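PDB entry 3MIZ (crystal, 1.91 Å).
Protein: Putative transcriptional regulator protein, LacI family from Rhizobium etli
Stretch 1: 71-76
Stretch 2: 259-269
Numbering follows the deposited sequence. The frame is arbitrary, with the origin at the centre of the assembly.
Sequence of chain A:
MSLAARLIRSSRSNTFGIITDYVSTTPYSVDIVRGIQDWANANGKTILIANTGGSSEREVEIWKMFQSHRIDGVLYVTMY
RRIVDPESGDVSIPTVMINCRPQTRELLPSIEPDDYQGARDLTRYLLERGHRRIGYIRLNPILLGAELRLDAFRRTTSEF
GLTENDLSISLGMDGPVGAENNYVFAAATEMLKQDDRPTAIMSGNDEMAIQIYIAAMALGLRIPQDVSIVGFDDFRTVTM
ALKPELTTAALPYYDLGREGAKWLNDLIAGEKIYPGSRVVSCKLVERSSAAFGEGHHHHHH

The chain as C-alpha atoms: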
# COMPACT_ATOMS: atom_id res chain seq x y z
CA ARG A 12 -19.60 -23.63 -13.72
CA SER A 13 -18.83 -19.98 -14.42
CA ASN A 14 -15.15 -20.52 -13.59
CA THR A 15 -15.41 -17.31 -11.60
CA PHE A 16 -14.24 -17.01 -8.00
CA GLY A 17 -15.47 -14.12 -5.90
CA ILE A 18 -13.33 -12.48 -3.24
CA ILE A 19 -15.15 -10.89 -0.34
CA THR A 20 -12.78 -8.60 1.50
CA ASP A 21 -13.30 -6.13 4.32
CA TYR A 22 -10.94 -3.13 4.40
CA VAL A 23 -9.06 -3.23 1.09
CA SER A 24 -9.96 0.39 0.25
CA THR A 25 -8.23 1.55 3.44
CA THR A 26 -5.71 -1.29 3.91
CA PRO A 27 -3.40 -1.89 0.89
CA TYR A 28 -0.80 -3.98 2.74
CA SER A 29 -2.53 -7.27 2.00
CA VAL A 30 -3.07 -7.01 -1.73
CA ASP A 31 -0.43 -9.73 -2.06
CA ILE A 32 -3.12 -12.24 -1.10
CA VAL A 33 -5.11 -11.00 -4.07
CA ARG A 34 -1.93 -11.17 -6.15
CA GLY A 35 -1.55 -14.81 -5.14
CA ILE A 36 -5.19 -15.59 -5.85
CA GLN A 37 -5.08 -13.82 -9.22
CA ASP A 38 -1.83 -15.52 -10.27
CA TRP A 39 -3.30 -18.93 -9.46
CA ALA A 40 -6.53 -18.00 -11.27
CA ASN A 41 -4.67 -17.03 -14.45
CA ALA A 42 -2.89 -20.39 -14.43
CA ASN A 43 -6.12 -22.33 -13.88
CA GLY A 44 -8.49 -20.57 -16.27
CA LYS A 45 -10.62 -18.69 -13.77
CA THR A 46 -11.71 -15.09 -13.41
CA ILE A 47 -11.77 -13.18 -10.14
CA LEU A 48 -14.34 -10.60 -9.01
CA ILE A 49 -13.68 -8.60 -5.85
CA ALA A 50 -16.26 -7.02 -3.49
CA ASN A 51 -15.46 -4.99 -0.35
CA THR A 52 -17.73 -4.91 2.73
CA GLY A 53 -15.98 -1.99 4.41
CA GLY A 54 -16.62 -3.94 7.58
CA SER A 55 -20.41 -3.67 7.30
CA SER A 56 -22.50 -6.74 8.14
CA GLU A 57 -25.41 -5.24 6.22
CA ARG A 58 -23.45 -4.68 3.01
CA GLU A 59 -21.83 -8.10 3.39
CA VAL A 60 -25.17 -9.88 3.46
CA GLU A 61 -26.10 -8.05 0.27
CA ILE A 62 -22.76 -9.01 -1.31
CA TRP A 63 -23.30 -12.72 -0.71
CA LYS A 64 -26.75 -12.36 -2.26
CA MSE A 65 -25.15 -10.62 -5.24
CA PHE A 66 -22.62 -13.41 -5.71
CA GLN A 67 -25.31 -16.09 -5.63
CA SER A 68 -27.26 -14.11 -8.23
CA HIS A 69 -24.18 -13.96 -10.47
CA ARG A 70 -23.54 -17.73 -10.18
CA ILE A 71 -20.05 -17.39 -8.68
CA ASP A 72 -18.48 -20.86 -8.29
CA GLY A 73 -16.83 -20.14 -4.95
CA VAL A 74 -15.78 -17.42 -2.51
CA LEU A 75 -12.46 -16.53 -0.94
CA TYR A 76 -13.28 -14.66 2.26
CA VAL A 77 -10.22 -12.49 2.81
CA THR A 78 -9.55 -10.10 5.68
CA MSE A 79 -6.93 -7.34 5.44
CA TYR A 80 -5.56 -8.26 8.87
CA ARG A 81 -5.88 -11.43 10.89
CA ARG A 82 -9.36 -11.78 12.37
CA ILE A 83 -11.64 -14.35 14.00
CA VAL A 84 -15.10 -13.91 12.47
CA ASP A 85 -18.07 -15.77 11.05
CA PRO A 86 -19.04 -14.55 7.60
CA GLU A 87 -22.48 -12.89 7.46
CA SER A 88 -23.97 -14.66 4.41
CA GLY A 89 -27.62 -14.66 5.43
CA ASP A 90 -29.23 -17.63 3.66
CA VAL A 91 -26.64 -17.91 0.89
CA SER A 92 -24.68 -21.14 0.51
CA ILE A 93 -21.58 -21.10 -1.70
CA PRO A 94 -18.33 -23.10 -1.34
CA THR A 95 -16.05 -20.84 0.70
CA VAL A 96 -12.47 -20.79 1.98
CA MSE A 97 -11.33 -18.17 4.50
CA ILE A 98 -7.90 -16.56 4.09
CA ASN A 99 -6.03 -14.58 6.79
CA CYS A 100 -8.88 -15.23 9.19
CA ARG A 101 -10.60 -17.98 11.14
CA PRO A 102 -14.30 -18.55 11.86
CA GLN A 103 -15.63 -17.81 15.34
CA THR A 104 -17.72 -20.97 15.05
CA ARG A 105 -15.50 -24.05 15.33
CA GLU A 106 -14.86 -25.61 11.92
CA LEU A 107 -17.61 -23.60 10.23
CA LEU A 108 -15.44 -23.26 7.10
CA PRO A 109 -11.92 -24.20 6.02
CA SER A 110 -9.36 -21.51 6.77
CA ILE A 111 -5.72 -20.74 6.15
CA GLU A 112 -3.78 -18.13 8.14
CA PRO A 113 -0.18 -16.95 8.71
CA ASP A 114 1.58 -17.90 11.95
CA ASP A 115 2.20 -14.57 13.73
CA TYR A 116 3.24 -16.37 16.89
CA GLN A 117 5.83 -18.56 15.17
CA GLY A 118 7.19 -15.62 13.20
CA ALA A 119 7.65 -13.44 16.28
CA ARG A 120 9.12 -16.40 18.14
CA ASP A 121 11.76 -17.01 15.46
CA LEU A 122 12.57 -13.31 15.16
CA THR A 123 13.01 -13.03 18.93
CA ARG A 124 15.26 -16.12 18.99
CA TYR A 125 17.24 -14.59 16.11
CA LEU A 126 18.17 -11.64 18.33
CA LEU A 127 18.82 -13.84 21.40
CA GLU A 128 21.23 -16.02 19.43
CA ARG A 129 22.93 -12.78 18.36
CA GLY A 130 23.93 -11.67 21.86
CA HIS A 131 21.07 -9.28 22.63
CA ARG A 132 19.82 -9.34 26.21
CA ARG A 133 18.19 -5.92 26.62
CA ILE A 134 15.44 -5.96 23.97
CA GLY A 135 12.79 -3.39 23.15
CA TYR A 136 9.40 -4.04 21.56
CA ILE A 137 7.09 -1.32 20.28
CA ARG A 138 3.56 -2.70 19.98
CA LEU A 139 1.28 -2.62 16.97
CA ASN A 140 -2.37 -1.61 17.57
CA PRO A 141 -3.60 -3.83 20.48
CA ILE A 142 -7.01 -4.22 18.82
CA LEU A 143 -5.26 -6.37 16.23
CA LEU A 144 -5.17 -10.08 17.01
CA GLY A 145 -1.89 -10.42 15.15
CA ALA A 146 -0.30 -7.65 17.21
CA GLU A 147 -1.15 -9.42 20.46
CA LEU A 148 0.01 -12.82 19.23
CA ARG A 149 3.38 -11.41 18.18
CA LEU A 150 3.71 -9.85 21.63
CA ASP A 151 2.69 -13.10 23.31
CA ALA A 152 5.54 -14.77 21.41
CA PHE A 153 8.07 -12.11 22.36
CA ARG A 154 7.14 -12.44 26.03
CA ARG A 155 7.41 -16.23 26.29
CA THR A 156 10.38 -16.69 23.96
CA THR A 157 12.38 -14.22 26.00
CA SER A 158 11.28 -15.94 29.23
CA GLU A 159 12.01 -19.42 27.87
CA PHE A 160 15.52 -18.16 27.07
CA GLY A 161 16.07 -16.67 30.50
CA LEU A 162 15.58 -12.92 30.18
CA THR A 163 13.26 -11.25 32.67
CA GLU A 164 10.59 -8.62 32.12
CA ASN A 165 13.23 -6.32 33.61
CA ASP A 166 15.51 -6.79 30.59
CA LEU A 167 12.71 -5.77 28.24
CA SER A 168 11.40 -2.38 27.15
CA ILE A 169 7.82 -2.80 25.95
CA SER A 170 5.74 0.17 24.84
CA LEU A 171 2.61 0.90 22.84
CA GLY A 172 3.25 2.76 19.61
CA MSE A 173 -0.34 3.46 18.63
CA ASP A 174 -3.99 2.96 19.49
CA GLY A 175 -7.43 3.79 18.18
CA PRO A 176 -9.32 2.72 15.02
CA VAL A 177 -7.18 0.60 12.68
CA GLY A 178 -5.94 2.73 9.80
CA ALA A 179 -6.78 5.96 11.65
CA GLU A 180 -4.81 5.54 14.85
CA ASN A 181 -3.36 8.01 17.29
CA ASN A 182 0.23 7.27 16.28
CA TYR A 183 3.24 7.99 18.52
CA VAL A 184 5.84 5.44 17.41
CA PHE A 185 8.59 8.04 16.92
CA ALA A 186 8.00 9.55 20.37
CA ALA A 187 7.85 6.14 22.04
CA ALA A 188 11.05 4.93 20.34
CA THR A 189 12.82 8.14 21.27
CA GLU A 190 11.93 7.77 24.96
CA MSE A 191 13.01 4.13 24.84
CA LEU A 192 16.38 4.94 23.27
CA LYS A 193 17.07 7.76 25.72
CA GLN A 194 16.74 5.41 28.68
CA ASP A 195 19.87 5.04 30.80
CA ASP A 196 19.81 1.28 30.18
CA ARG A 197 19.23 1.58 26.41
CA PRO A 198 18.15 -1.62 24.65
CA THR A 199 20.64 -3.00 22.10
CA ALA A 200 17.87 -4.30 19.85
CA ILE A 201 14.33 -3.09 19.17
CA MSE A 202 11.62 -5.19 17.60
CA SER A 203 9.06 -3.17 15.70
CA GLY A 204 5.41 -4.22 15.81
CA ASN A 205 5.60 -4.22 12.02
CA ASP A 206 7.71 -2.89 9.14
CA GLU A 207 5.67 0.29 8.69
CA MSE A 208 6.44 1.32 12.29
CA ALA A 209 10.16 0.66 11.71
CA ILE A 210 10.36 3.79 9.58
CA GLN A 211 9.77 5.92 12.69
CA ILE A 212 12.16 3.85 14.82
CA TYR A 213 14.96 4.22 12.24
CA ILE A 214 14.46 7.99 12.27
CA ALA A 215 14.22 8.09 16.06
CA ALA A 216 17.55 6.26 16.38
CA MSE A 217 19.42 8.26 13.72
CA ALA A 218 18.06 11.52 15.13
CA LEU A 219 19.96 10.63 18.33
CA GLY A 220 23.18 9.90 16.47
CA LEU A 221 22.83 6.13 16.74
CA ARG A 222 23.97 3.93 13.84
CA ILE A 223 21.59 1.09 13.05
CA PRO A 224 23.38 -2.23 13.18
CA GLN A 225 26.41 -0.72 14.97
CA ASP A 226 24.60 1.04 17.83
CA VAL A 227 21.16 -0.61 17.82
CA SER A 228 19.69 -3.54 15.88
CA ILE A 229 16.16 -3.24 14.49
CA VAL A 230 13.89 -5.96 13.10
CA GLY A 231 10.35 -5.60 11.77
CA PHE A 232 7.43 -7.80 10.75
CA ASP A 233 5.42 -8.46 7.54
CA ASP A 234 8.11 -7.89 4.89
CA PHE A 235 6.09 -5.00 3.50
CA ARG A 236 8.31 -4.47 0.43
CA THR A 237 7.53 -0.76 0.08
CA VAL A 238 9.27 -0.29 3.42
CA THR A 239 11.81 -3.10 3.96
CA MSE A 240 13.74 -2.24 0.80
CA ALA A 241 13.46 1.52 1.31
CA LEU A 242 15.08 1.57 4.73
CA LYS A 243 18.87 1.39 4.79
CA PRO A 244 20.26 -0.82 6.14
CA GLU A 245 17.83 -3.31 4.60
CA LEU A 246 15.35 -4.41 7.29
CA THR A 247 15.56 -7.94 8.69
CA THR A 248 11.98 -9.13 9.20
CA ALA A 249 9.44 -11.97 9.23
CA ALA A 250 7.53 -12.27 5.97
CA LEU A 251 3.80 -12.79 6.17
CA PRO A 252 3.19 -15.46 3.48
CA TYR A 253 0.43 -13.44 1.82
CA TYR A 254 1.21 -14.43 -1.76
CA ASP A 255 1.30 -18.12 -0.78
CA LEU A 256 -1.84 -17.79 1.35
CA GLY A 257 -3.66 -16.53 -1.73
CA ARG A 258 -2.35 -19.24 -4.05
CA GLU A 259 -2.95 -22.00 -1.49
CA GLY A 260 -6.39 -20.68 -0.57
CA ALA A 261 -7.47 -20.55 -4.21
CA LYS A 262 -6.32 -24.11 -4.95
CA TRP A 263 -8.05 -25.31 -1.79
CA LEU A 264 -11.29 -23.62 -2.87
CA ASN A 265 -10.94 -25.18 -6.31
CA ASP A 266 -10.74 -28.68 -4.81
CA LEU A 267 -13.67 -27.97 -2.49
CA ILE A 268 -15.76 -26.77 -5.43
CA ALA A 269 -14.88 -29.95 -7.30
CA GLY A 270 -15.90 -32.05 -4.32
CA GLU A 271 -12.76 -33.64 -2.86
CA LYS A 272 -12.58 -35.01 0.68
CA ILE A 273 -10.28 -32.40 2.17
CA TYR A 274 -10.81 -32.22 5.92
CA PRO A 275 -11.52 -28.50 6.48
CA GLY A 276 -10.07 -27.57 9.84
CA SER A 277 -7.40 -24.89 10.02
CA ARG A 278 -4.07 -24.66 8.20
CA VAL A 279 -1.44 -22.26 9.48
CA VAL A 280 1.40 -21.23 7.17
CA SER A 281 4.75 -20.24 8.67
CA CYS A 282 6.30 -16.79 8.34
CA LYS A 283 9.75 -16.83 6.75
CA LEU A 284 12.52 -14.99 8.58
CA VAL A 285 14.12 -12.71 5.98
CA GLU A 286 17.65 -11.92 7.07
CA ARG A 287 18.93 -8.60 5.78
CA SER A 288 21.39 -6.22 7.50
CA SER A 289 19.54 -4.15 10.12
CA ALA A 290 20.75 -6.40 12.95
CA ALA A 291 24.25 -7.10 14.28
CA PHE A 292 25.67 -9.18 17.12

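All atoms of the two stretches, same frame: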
# COMPACT_ATOMS: atom_id res chain seq x y z
N ILE A 71 -21.47 -17.21 -9.00
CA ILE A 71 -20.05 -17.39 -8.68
C ILE A 71 -19.86 -18.84 -8.23
O ILE A 71 -20.71 -19.39 -7.53
CB ILE A 71 -19.62 -16.44 -7.54
CG1 ILE A 71 -19.72 -14.99 -8.02
CG2 ILE A 71 -18.20 -16.76 -7.10
CD1 ILE A 71 -18.86 -14.68 -9.24
N ASP A 72 -18.76 -19.47 -8.65
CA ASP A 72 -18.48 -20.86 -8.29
C ASP A 72 -18.03 -21.04 -6.85
O ASP A 72 -18.32 -22.07 -6.23
CB ASP A 72 -17.42 -21.46 -9.21
CG ASP A 72 -17.93 -21.69 -10.62
OD1 ASP A 72 -19.17 -21.75 -10.81
OD2 ASP A 72 -17.09 -21.82 -11.53
N GLY A 73 -17.30 -20.06 -6.32
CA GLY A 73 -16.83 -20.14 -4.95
C GLY A 73 -16.41 -18.78 -4.44
O GLY A 73 -16.28 -17.83 -5.21
N VAL A 74 -16.18 -18.68 -3.13
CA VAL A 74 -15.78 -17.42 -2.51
C VAL A 74 -14.53 -17.55 -1.66
O VAL A 74 -14.36 -18.52 -0.92
CB VAL A 74 -16.90 -16.86 -1.59
CG1 VAL A 74 -16.34 -15.71 -0.72
CG2 VAL A 74 -18.06 -16.36 -2.40
N LEU A 75 -13.65 -16.57 -1.78
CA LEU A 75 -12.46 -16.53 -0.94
C LEU A 75 -12.75 -15.36 -0.02
O LEU A 75 -12.81 -14.21 -0.46
CB LEU A 75 -11.22 -16.30 -1.79
CG LEU A 75 -10.91 -17.51 -2.68
CD1 LEU A 75 -9.88 -17.15 -3.73
CD2 LEU A 75 -10.43 -18.66 -1.79
N TYR A 76 -12.98 -15.66 1.25
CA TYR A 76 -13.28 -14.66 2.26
C TYR A 76 -11.93 -14.21 2.79
O TYR A 76 -11.28 -14.94 3.54
CB TYR A 76 -14.09 -15.31 3.38
CG TYR A 76 -14.80 -14.32 4.24
CD1 TYR A 76 -16.01 -13.76 3.83
CD2 TYR A 76 -14.29 -13.95 5.49
CE1 TYR A 76 -16.70 -12.88 4.62
CE2 TYR A 76 -14.97 -13.06 6.30
CZ TYR A 76 -16.19 -12.53 5.85
OH TYR A 76 -16.90 -11.65 6.64
N GLU A 259 -2.49 -20.79 -2.17
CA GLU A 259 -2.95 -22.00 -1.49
C GLU A 259 -4.46 -21.97 -1.26
O GLU A 259 -5.15 -22.96 -1.48
CB GLU A 259 -2.23 -22.18 -0.15
CG GLU A 259 -0.80 -22.69 -0.26
CD GLU A 259 -0.71 -24.06 -0.91
OE1 GLU A 259 -1.43 -24.98 -0.47
OE2 GLU A 259 0.09 -24.21 -1.85
N GLY A 260 -4.96 -20.82 -0.82
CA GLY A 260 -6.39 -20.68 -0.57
C GLY A 260 -7.21 -20.93 -1.82
O GLY A 260 -8.24 -21.62 -1.76
N ALA A 261 -6.77 -20.39 -2.95
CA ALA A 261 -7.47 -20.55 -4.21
C ALA A 261 -7.51 -22.02 -4.64
O ALA A 261 -8.56 -22.53 -5.02
CB ALA A 261 -6.81 -19.69 -5.30
N LYS A 262 -6.37 -22.70 -4.57
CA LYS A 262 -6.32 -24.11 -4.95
C LYS A 262 -7.26 -24.92 -4.06
O LYS A 262 -8.01 -25.78 -4.53
CB LYS A 262 -4.90 -24.67 -4.83
CG LYS A 262 -4.81 -26.13 -5.25
CD LYS A 262 -3.44 -26.73 -4.97
CE LYS A 262 -3.45 -28.22 -5.33
NZ LYS A 262 -2.11 -28.84 -5.14
N TRP A 263 -7.21 -24.63 -2.76
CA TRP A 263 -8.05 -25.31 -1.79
C TRP A 263 -9.53 -25.12 -2.15
O TRP A 263 -10.31 -26.08 -2.12
CB TRP A 263 -7.75 -24.76 -0.39
CG TRP A 263 -8.11 -25.68 0.73
CD1 TRP A 263 -8.52 -26.98 0.64
CD2 TRP A 263 -8.04 -25.38 2.13
NE1 TRP A 263 -8.71 -27.51 1.90
CE2 TRP A 263 -8.43 -26.54 2.83
CE3 TRP A 263 -7.70 -24.23 2.86
CZ2 TRP A 263 -8.47 -26.60 4.23
CZ3 TRP A 263 -7.74 -24.29 4.26
CH2 TRP A 263 -8.13 -25.47 4.92
N LEU A 264 -9.91 -23.89 -2.49
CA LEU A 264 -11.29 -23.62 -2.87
C LEU A 264 -11.64 -24.41 -4.12
O LEU A 264 -12.74 -24.96 -4.23
CB LEU A 264 -11.50 -22.12 -3.14
CG LEU A 264 -12.90 -21.72 -3.64
CD1 LEU A 264 -13.96 -22.09 -2.60
CD2 LEU A 264 -12.95 -20.23 -3.93
N ASN A 265 -10.71 -24.46 -5.06
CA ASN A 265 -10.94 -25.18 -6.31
C ASN A 265 -11.27 -26.64 -6.03
O ASN A 265 -12.21 -27.18 -6.60
CB ASN A 265 -9.70 -25.07 -7.22
CG ASN A 265 -9.99 -25.48 -8.66
OD1 ASN A 265 -10.85 -24.90 -9.32
ND2 ASN A 265 -9.27 -26.48 -9.15
N ASP A 266 -10.50 -27.28 -5.15
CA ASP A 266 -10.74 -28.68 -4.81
C ASP A 266 -12.07 -28.86 -4.09
O ASP A 266 -12.77 -29.85 -4.32
CB ASP A 266 -9.60 -29.24 -3.94
CG ASP A 266 -8.26 -29.22 -4.64
OD1 ASP A 266 -8.23 -29.36 -5.88
OD2 ASP A 266 -7.23 -29.08 -3.96
N LEU A 267 -12.42 -27.91 -3.23
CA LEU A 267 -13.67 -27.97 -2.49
C LEU A 267 -14.86 -27.85 -3.45
O LEU A 267 -15.88 -28.52 -3.29
CB LEU A 267 -13.74 -26.84 -1.47
CG LEU A 267 -14.97 -26.83 -0.55
CD1 LEU A 267 -14.92 -28.03 0.38
CD2 LEU A 267 -14.99 -25.54 0.26
N ILE A 268 -14.71 -26.98 -4.44
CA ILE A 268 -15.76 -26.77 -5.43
C ILE A 268 -15.95 -28.02 -6.27
O ILE A 268 -17.06 -28.34 -6.69
CB ILE A 268 -15.41 -25.60 -6.37
CG1 ILE A 268 -15.37 -24.29 -5.57
CG2 ILE A 268 -16.42 -25.51 -7.51
CD1 ILE A 268 -14.75 -23.14 -6.32
N ALA A 269 -14.86 -28.73 -6.51
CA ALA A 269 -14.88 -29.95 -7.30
C ALA A 269 -15.20 -31.18 -6.45
O ALA A 269 -15.09 -32.31 -6.92
CB ALA A 269 -13.54 -30.14 -7.99

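The strand that includes V74 to Y76 packs against helix 259-268 with a closest axis approach of 9.0 Å and N-to-C directions 148° apart, so register runs in reverse: G73 lies nearest I268, L75 nearest A261. No hydrogen bond crosses the contact, which buries 283 Å² in total and rests on van der Waals packing.

I71 does not reach the helix. D72 does so mainly through its backbone: D72 O lies 3.7 Å from I268 CD1, whereas D72 CB is 4.3 Å from the same methyl. Both carboxylate oxygens of D72 are hydrogen-bonded elsewhere in the structure.

At G73 the absence of a side chain matters. G73 CA sits 3.9 Å from I268 CD1 and G73 C 3.8 Å from L264 CD2; an ideal CB would point toward the helix and fall 2.7 Å from I268 CD1 and 3.0 Å from L264 CD1, both clashes.

V74 turns its CA-to-CB bond away, yet its backbone stays in touch, V74 N being 3.7 Å from L264 CD2.

L75 starts sideways, but its end comes nearer the helix. L75 CG approaches L264 CD2 at 3.6 Å, L75 CD2 lies 3.7 Å from G260 O, and L75 CD1 is 4.3 Å from A261 CB. Y76 is out of reach.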